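Local coordinates for protein cyanuric acid amidohydrolase (Azorhizobium caulinodans, PDB 4NQ3) that hydrolyses the s-triazine ring of cyanuric acid to carboxybiuret, a step in the breakdown of herbicides such as atrazine, at residues 115-127 and 164-176. Numbering follows the deposited sequence.
Sequences PDLPFEALGRMGQ and RVKEAEARGATTA. With SO4 (sulfate ion), chain H.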
loop_
_atom_site.group_PDB
_atom_site.type_symbol
_atom_site.label_atom_id
_atom_site.label_comp_id
_atom_site.label_asym_id
_atom_site.label_seq_id
_atom_site.Cartn_x
_atom_site.Cartn_y
_atom_site.Cartn_z
ATOM N N PRO A 115 22.878 19.539 17.695
ATOM C CA PRO A 115 23.031 20.271 16.447
ATOM C C PRO A 115 22.605 19.372 15.312
ATOM O O PRO A 115 22.435 18.156 15.516
ATOM C CB PRO A 115 24.530 20.549 16.376
ATOM C CG PRO A 115 25.036 20.288 17.754
ATOM C CD PRO A 115 24.175 19.210 18.298
ATOM N N ASP A 116 22.530 19.941 14.119
ATOM C CA ASP A 116 22.223 19.164 12.948
ATOM C C ASP A 116 23.225 18.021 12.817
ATOM O O ASP A 116 24.371 18.114 13.274
ATOM C CB ASP A 116 22.229 20.068 11.730
ATOM C CG ASP A 116 20.916 20.822 11.570
ATOM O OD1 ASP A 116 20.087 20.777 12.525
ATOM O OD2 ASP A 116 20.728 21.470 10.501
ATOM N N LEU A 117 22.759 16.921 12.245
ATOM C CA LEU A 117 23.574 15.731 12.039
ATOM C C LEU A 117 24.029 15.643 10.596
ATOM O O LEU A 117 23.183 15.479 9.703
ATOM C CB LEU A 117 22.773 14.477 12.389
ATOM C CG LEU A 117 23.439 13.145 12.062
ATOM C CD1 LEU A 117 24.600 12.892 12.999
ATOM C CD2 LEU A 117 22.428 12.004 12.088
ATOM N N PRO A 118 25.354 15.728 10.362
ATOM C CA PRO A 118 25.957 15.546 9.027
ATOM C C PRO A 118 25.466 14.252 8.392
ATOM O O PRO A 118 25.453 13.231 9.073
ATOM C CB PRO A 118 27.452 15.476 9.310
ATOM C CG PRO A 118 27.625 16.128 10.652
ATOM C CD PRO A 118 26.368 15.852 11.421
ATOM N N PHE A 119 25.033 14.296 7.138
ATOM C CA PHE A 119 24.429 13.125 6.505
ATOM C C PHE A 119 25.368 11.924 6.497
ATOM O O PHE A 119 24.929 10.772 6.438
ATOM C CB PHE A 119 24.003 13.457 5.076
ATOM C CG PHE A 119 22.821 14.373 4.992
ATOM C CD1 PHE A 119 21.878 14.399 6.001
ATOM C CD2 PHE A 119 22.680 15.247 3.921
ATOM C CE1 PHE A 119 20.785 15.250 5.923
ATOM C CE2 PHE A 119 21.597 16.116 3.838
ATOM C CZ PHE A 119 20.655 16.122 4.838
ATOM N N GLU A 120 26.664 12.186 6.562
ATOM C CA GLU A 120 27.637 11.101 6.499
ATOM C C GLU A 120 27.955 10.563 7.887
ATOM O O GLU A 120 28.772 9.648 8.032
ATOM C CB GLU A 120 28.903 11.563 5.791
ATOM C CG GLU A 120 29.580 12.744 6.443
ATOM C CD GLU A 120 28.990 14.080 6.010
ATOM O OE1 GLU A 120 29.735 15.087 6.014
ATOM O OE2 GLU A 120 27.789 14.115 5.639
ATOM N N ALA A 121 27.333 11.156 8.905
ATOM C CA ALA A 121 27.459 10.648 10.264
ATOM C C ALA A 121 26.302 9.700 10.624
ATOM O O ALA A 121 26.424 8.876 11.520
ATOM C CB ALA A 121 27.532 11.783 11.240
ATOM N N LEU A 122 25.190 9.812 9.910
ATOM C CA LEU A 122 23.994 9.026 10.214
ATOM C C LEU A 122 24.322 7.547 10.091
ATOM O O LEU A 122 24.981 7.130 9.148
ATOM C CB LEU A 122 22.833 9.426 9.285
ATOM C CG LEU A 122 21.488 8.704 9.441
ATOM C CD1 LEU A 122 20.308 9.669 9.282
ATOM C CD2 LEU A 122 21.376 7.552 8.441
ATOM N N GLY A 123 23.913 6.760 11.076
ATOM C CA GLY A 123 24.193 5.326 11.071
ATOM C C GLY A 123 25.658 4.999 11.361
ATOM O O GLY A 123 26.090 3.859 11.220
ATOM N N ARG A 124 26.424 5.990 11.807
ATOM C CA ARG A 124 27.843 5.777 12.096
ATOM C C ARG A 124 28.223 6.357 13.459
ATOM O O ARG A 124 27.385 6.959 14.119
ATOM C CB ARG A 124 28.684 6.380 10.979
ATOM C CG ARG A 124 28.434 5.719 9.637
ATOM C CD ARG A 124 29.206 6.418 8.563
ATOM N NE ARG A 124 29.204 5.710 7.285
ATOM C CZ ARG A 124 29.333 6.325 6.111
ATOM N NH1 ARG A 124 29.486 7.637 6.061
ATOM N NH2 ARG A 124 29.320 5.645 4.980
HETATM N N MSE A 125 29.465 6.181 13.897
HETATM C CA MSE A 125 29.836 6.604 15.259
HETATM C C MSE A 125 29.589 8.088 15.537
HETATM O O MSE A 125 29.320 8.472 16.680
HETATM C CB MSE A 125 31.297 6.287 15.540
HETATM C CG MSE A 125 31.598 4.809 15.498
HETATM SE SE MSE A 125 30.667 3.866 16.888
HETATM C CE MSE A 125 31.367 4.822 18.455
ATOM N N GLY A 126 29.684 8.917 14.499
ATOM C CA GLY A 126 29.258 10.303 14.613
ATOM C C GLY A 126 27.899 10.439 15.297
ATOM O O GLY A 126 27.744 11.148 16.293
ATOM N N GLN A 127 26.900 9.753 14.763
ATOM C CA GLN A 127 25.571 9.820 15.354
ATOM C C GLN A 127 25.551 9.265 16.764
ATOM O O GLN A 127 24.949 9.853 17.664
ATOM C CB GLN A 127 24.559 9.076 14.493
ATOM C CG GLN A 127 23.167 9.160 15.034
ATOM C CD GLN A 127 22.150 8.792 13.988
ATOM O OE1 GLN A 127 22.474 8.073 13.026
ATOM N NE2 GLN A 127 20.915 9.302 14.142
ATOM N N ARG A 164 18.943 13.970 -0.250
ATOM C CA ARG A 164 19.962 14.171 0.763
ATOM C C ARG A 164 21.225 13.334 0.483
ATOM O O ARG A 164 22.352 13.772 0.733
ATOM C CB ARG A 164 19.377 13.827 2.130
ATOM C CG ARG A 164 18.368 14.819 2.602
ATOM C CD ARG A 164 17.856 14.492 3.975
ATOM N NE ARG A 164 16.612 15.214 4.217
ATOM C CZ ARG A 164 15.884 15.144 5.328
ATOM N NH1 ARG A 164 16.245 14.377 6.351
ATOM N NH2 ARG A 164 14.768 15.834 5.402
ATOM N N VAL A 165 21.027 12.124 -0.016
ATOM C CA VAL A 165 22.147 11.270 -0.376
ATOM C C VAL A 165 22.950 11.900 -1.515
ATOM O O VAL A 165 24.182 11.896 -1.501
ATOM C CB VAL A 165 21.684 9.876 -0.791
ATOM C CG1 VAL A 165 22.783 9.168 -1.568
ATOM C CG2 VAL A 165 21.238 9.076 0.436
ATOM N N LYS A 166 22.245 12.414 -2.520
ATOM C CA LYS A 166 22.928 13.026 -3.645
ATOM C C LYS A 166 23.587 14.339 -3.217
ATOM O O LYS A 166 24.625 14.710 -3.768
ATOM C CB LYS A 166 21.966 13.234 -4.826
ATOM C CG LYS A 166 21.544 11.942 -5.532
ATOM C CD LYS A 166 22.758 11.190 -6.102
ATOM C CE LYS A 166 22.455 9.702 -6.402
ATOM N NZ LYS A 166 23.568 8.951 -7.099
ATOM N N GLU A 167 23.028 15.022 -2.215
ATOM C CA GLU A 167 23.682 16.236 -1.697
ATOM C C GLU A 167 25.018 15.874 -1.084
ATOM O O GLU A 167 26.019 16.535 -1.328
ATOM C CB GLU A 167 22.836 16.967 -0.647
ATOM C CG GLU A 167 21.570 17.644 -1.193
ATOM C CD GLU A 167 20.757 18.383 -0.118
ATOM O OE1 GLU A 167 21.389 18.956 0.812
ATOM O OE2 GLU A 167 19.496 18.371 -0.203
ATOM N N ALA A 168 25.025 14.787 -0.329
ATOM C CA ALA A 168 26.212 14.339 0.360
ATOM C C ALA A 168 27.291 13.911 -0.620
ATOM O O ALA A 168 28.469 14.257 -0.472
ATOM C CB ALA A 168 25.860 13.220 1.276
ATOM N N GLU A 169 26.887 13.154 -1.628
ATOM C CA GLU A 169 27.837 12.689 -2.625
ATOM C C GLU A 169 28.407 13.862 -3.410
ATOM O O GLU A 169 29.569 13.839 -3.811
ATOM C CB GLU A 169 27.181 11.697 -3.584
ATOM C CG GLU A 169 26.670 10.433 -2.908
ATOM C CD GLU A 169 26.060 9.460 -3.904
ATOM O OE1 GLU A 169 26.042 9.783 -5.124
ATOM O OE2 GLU A 169 25.597 8.378 -3.464
ATOM N N ALA A 170 27.601 14.907 -3.583
ATOM C CA ALA A 170 28.016 16.073 -4.358
ATOM C C ALA A 170 29.224 16.773 -3.735
ATOM O O ALA A 170 30.000 17.420 -4.440
ATOM C CB ALA A 170 26.862 17.038 -4.500
ATOM N N ARG A 171 29.396 16.631 -2.422
ATOM C CA ARG A 171 30.539 17.241 -1.755
ATOM C C ARG A 171 31.565 16.217 -1.291
ATOM O O ARG A 171 32.365 16.499 -0.392
ATOM C CB ARG A 171 30.096 18.106 -0.571
ATOM C CG ARG A 171 29.130 17.466 0.377
ATOM C CD ARG A 171 28.765 18.435 1.491
ATOM N NE ARG A 171 27.583 17.986 2.235
ATOM C CZ ARG A 171 27.597 17.118 3.246
ATOM N NH1 ARG A 171 28.739 16.550 3.632
ATOM N NH2 ARG A 171 26.452 16.794 3.850
ATOM N N GLY A 172 31.561 15.050 -1.929
ATOM C CA GLY A 172 32.638 14.085 -1.755
ATOM C C GLY A 172 32.469 13.115 -0.601
ATOM O O GLY A 172 33.374 12.327 -0.311
ATOM N N ALA A 173 31.321 13.195 0.071
ATOM C CA ALA A 173 31.007 12.322 1.198
ATOM C C ALA A 173 30.262 11.083 0.732
ATOM O O ALA A 173 29.732 11.049 -0.376
ATOM C CB ALA A 173 30.181 13.067 2.241
ATOM N N THR A 174 30.257 10.052 1.568
ATOM C CA THR A 174 29.368 8.912 1.361
ATOM C C THR A 174 28.388 8.827 2.522
ATOM O O THR A 174 28.684 9.270 3.628
ATOM C CB THR A 174 30.131 7.597 1.255
ATOM O OG1 THR A 174 30.887 7.390 2.460
ATOM C CG2 THR A 174 31.063 7.633 0.050
ATOM N N THR A 175 27.202 8.302 2.275
ATOM C CA THR A 175 26.306 8.048 3.384
ATOM C C THR A 175 26.379 6.550 3.624
ATOM O O THR A 175 26.922 5.820 2.793
ATOM C CB THR A 175 24.857 8.508 3.119
ATOM O OG1 THR A 175 24.328 7.849 1.960
ATOM C CG2 THR A 175 24.809 9.998 2.913
ATOM N N ALA A 176 25.880 6.106 4.775
ATOM C CA ALA A 176 25.976 4.707 5.176
ATOM C C ALA A 176 25.016 3.827 4.364
ATOM O O ALA A 176 25.078 2.600 4.403
ATOM C CB ALA A 176 25.702 4.581 6.645
HETATM S S SO4 H . 14.213 16.538 1.344
HETATM O O1 SO4 H . 13.377 17.646 1.822
HETATM O O2 SO4 H . 13.723 15.960 0.080
HETATM O O3 SO4 H . 14.164 15.540 2.405
HETATM O O4 SO4 H . 15.604 16.976 1.157
#
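In what is probably repeating unit B, the loop ahead of helix 125-141 packs on the C-terminal end of helix 162-170 and the chain leaving it. F119 lies against R164. CB of R164 sits over one face of the ring, 3.9 Å from its centroid, in a CH-pi contact, and CD comes 3.4 Å from CZ of F119. The planes of the ring and of the R164 guanidinium are 7° apart, but it is the aliphatic part of R164 that covers the ring. That guanidinium donates to the carbonyls of L159 and I229 and, weakly, to a sulfate. Next to the ring, E120 forms a salt bridge with R171: NH1 of R171 meets OE1 of E120 at 3.0 Å, with the carboxylate turned 44° from the guanidinium. The bend of E120 at chi2 (-84°) brings its carboxylate to R171. R124, the N-cap residue, reaches back with an extended chain. Its NH1 donates to T174 O at 3.0 Å, from above the carbonyl plane, and to E120 O at 2.9 Å. An alanine in place of R124 would probably leave both carbonyls without this donor and open a gap beside A176, whose CB lies 3.7 Å from NE of R124. G172 has positive phi and is the C-prime residue of a Schellman motif, with A173 N bonded to A168 O and G172 N to E169 O. This Schellman-capped helix end leads to A176 at a barbituric acid pocket.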